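Putative agmatinase (PDB 3LHL) probably hydrolyses agmatine to putrescine and urea, as a manganese-dependent member of the arginase family. Local coordinates at residues A[103-108]-A[145-150]. Numbering follows the deposited sequence.
Sequences PAFKAV and WDIVGD
Phe105 pushes the far edge of its ring against Ile147 and Val148, and this apolar meeting is the heart of the contact. Its CZ lies 3.5 Å from Val148 CG1, while CE2 is 4.1 Å from Ile147 CG2; both methyls lie at the ring edge, near its plane. With CG anti to the backbone N (chi1 172°), the ring reaches out from helix 101-111 to the neighbouring helix, and it also rests on Ile115 and Val117 of strand 115-120. A large, flat apolar residue suits this buried place where the two helices meet the sheet.

Nearer the surface, Ile147 crosses Lys106 at about a right angle. Ile147 CD1 lies against Lys106 CE (3.6 Å) and CG (3.7 Å), two carbons of the extended chain, while the lysine's ammonium group continues beyond them.

Gly149 follows the helix with positive phi; a CB there would crowd the carbonyl O of Val148, so glycine suits the turn. Beyond it, Asp150 OD1 accepts a 2.8 Å hydrogen bond from Trp145 NE1: the acceptor lies 8° out of the indole plane, and the N-H meets OD1 on its anti side, 29° out of the carboxylate plane. OD1 is also hydrogen-bonded to His174 ND1.

Helices 101-111 and 140-148 precede and follow strand 115-120, and their side-by-side packing is characteristic of the three-layer alpha/beta/alpha arginase fold, with its eight-stranded parallel sheet.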
ATOM      1  N   PRO A 103      -2.390   5.742 -10.176  1.00 16.49           N
ATOM      2  CA  PRO A 103      -1.351   6.300 -11.049  1.00 16.52           C
ATOM      3  C   PRO A 103       0.024   5.692 -10.791  1.00 17.23           C
ATOM      4  O   PRO A 103       0.809   5.501 -11.718  1.00 16.44           O
ATOM      5  CB  PRO A 103      -1.398   7.797 -10.738  1.00 17.13           C
ATOM      6  CG  PRO A 103      -1.911   7.849  -9.332  1.00 15.50           C
ATOM      7  CD  PRO A 103      -2.998   6.797  -9.348  1.00 16.90           C
ATOM      8  N   ALA A 104       0.305   5.383  -9.528  1.00 17.21           N
ATOM      9  CA  ALA A 104       1.584   4.797  -9.155  1.00 17.48           C
ATOM     10  C   ALA A 104       1.721   3.442  -9.826  1.00 18.45           C
ATOM     11  O   ALA A 104       2.754   3.128 -10.428  1.00 17.98           O
ATOM     12  CB  ALA A 104       1.668   4.642  -7.643  1.00 16.69           C
ATOM     13  N   PHE A 105       0.667   2.640  -9.716  1.00 19.52           N
ATOM     14  CA  PHE A 105       0.659   1.320 -10.314  1.00 18.43           C
ATOM     15  C   PHE A 105       0.854   1.444 -11.815  1.00 18.98           C
ATOM     16  O   PHE A 105       1.632   0.698 -12.408  1.00 18.62           O
ATOM     17  CB  PHE A 105      -0.663   0.600 -10.051  1.00 18.55           C
ATOM     18  CG  PHE A 105      -0.789  -0.686 -10.808  1.00 19.44           C
ATOM     19  CD1 PHE A 105      -0.016  -1.791 -10.452  1.00 18.55           C
ATOM     20  CD2 PHE A 105      -1.602  -0.766 -11.935  1.00 15.51           C
ATOM     21  CE1 PHE A 105      -0.047  -2.955 -11.218  1.00 20.66           C
ATOM     22  CE2 PHE A 105      -1.644  -1.919 -12.706  1.00 17.04           C
ATOM     23  CZ  PHE A 105      -0.864  -3.018 -12.350  1.00 18.96           C
ATOM     24  N   LYS A 106       0.149   2.388 -12.429  1.00 18.32           N
ATOM     25  CA  LYS A 106       0.271   2.572 -13.868  1.00 20.35           C
ATOM     26  C   LYS A 106       1.714   2.824 -14.283  1.00 20.09           C
ATOM     27  O   LYS A 106       2.207   2.211 -15.229  1.00 20.84           O
ATOM     28  CB  LYS A 106      -0.624   3.720 -14.346  1.00 20.09           C
ATOM     29  CG  LYS A 106      -2.099   3.336 -14.433  1.00 23.75           C
ATOM     30  CD  LYS A 106      -2.965   4.497 -14.891  1.00 25.21           C
ATOM     31  CE  LYS A 106      -4.426   4.086 -14.969  1.00 25.61           C
ATOM     32  NZ  LYS A 106      -5.301   5.196 -15.437  1.00 25.63           N
ATOM     33  N   ALA A 107       2.390   3.718 -13.569  1.00 19.16           N
ATOM     34  CA  ALA A 107       3.774   4.041 -13.879  1.00 20.00           C
ATOM     35  C   ALA A 107       4.641   2.781 -13.799  1.00 19.29           C
ATOM     36  O   ALA A 107       5.565   2.606 -14.590  1.00 18.22           O
ATOM     37  CB  ALA A 107       4.297   5.111 -12.915  1.00 18.97           C
ATOM     38  N   VAL A 108       4.337   1.907 -12.845  1.00 18.28           N
ATOM     39  CA  VAL A 108       5.095   0.674 -12.684  1.00 17.88           C
ATOM     40  C   VAL A 108       4.717  -0.317 -13.784  1.00 19.56           C
ATOM     41  O   VAL A 108       5.586  -0.950 -14.392  1.00 19.93           O
ATOM     42  CB  VAL A 108       4.826   0.020 -11.306  1.00 19.05           C
ATOM     43  CG1 VAL A 108       5.612  -1.277 -11.184  1.00 14.98           C
ATOM     44  CG2 VAL A 108       5.215   0.980 -10.181  1.00 16.71           C
ATOM     45  N   TRP A 145      -7.932  -3.696 -12.022  1.00 19.82           N
ATOM     46  CA  TRP A 145      -8.341  -4.914 -12.704  1.00 20.16           C
ATOM     47  C   TRP A 145      -8.607  -4.611 -14.183  1.00 20.57           C
ATOM     48  O   TRP A 145      -8.362  -5.452 -15.050  1.00 20.32           O
ATOM     49  CB  TRP A 145      -9.602  -5.497 -12.072  1.00 21.23           C
ATOM     50  CG  TRP A 145     -10.096  -6.709 -12.798  1.00 21.38           C
ATOM     51  CD1 TRP A 145      -9.605  -7.982 -12.705  1.00 21.99           C
ATOM     52  CD2 TRP A 145     -11.140  -6.750 -13.780  1.00 20.20           C
ATOM     53  NE1 TRP A 145     -10.279  -8.815 -13.573  1.00 21.04           N
ATOM     54  CE2 TRP A 145     -11.226  -8.085 -14.243  1.00 20.89           C
ATOM     55  CE3 TRP A 145     -12.010  -5.788 -14.314  1.00 19.90           C
ATOM     56  CZ2 TRP A 145     -12.151  -8.482 -15.219  1.00 21.03           C
ATOM     57  CZ3 TRP A 145     -12.930  -6.181 -15.284  1.00 19.97           C
ATOM     58  CH2 TRP A 145     -12.992  -7.520 -15.727  1.00 21.16           C
ATOM     59  N   ASP A 146      -9.113  -3.412 -14.468  1.00 18.88           N
ATOM     60  CA  ASP A 146      -9.374  -3.024 -15.849  1.00 19.41           C
ATOM     61  C   ASP A 146      -8.062  -3.001 -16.628  1.00 20.12           C
ATOM     62  O   ASP A 146      -8.059  -3.089 -17.854  1.00 20.34           O
ATOM     63  CB  ASP A 146     -10.019  -1.634 -15.931  1.00 18.11           C
ATOM     64  CG  ASP A 146     -11.484  -1.646 -15.563  1.00 19.61           C
ATOM     65  OD1 ASP A 146     -12.143  -2.687 -15.756  1.00 20.71           O
ATOM     66  OD2 ASP A 146     -11.987  -0.604 -15.095  1.00 22.24           O
ATOM     67  N   ILE A 147      -6.950  -2.884 -15.913  1.00 18.78           N
ATOM     68  CA  ILE A 147      -5.648  -2.845 -16.564  1.00 20.95           C
ATOM     69  C   ILE A 147      -4.979  -4.213 -16.712  1.00 21.56           C
ATOM     70  O   ILE A 147      -4.434  -4.520 -17.769  1.00 24.30           O
ATOM     71  CB  ILE A 147      -4.677  -1.906 -15.811  1.00 19.12           C
ATOM     72  CG1 ILE A 147      -5.235  -0.482 -15.796  1.00 19.39           C
ATOM     73  CG2 ILE A 147      -3.310  -1.925 -16.474  1.00 17.78           C
ATOM     74  CD1 ILE A 147      -4.400   0.492 -14.985  1.00 20.05           C
ATOM     75  N   VAL A 148      -5.028  -5.035 -15.666  1.00 21.61           N
ATOM     76  CA  VAL A 148      -4.376  -6.344 -15.699  1.00 19.61           C
ATOM     77  C   VAL A 148      -5.273  -7.542 -15.970  1.00 20.38           C
ATOM     78  O   VAL A 148      -4.798  -8.579 -16.437  1.00 20.75           O
ATOM     79  CB  VAL A 148      -3.617  -6.618 -14.379  1.00 20.02           C
ATOM     80  CG1 VAL A 148      -2.568  -5.532 -14.148  1.00 18.60           C
ATOM     81  CG2 VAL A 148      -4.600  -6.682 -13.211  1.00 15.15           C
ATOM     82  N   GLY A 149      -6.560  -7.422 -15.664  1.00 20.36           N
ATOM     83  CA  GLY A 149      -7.460  -8.537 -15.899  1.00 19.56           C
ATOM     84  C   GLY A 149      -7.354  -9.614 -14.834  1.00 20.89           C
ATOM     85  O   GLY A 149      -6.714  -9.414 -13.796  1.00 20.58           O
ATOM     86  N   ASP A 150      -7.964 -10.767 -15.100  1.00 20.94           N
ATOM     87  CA  ASP A 150      -7.979 -11.880 -14.154  1.00 20.22           C
ATOM     88  C   ASP A 150      -6.636 -12.550 -13.875  1.00 20.66           C
ATOM     89  O   ASP A 150      -5.682 -12.433 -14.649  1.00 20.93           O
ATOM     90  CB  ASP A 150      -8.960 -12.958 -14.622  1.00 21.35           C
ATOM     91  CG  ASP A 150     -10.349 -12.409 -14.916  1.00 24.35           C
ATOM     92  OD1 ASP A 150     -10.775 -11.430 -14.265  1.00 22.38           O
ATOM     93  OD2 ASP A 150     -11.024 -12.979 -15.798  1.00 25.84           O
TER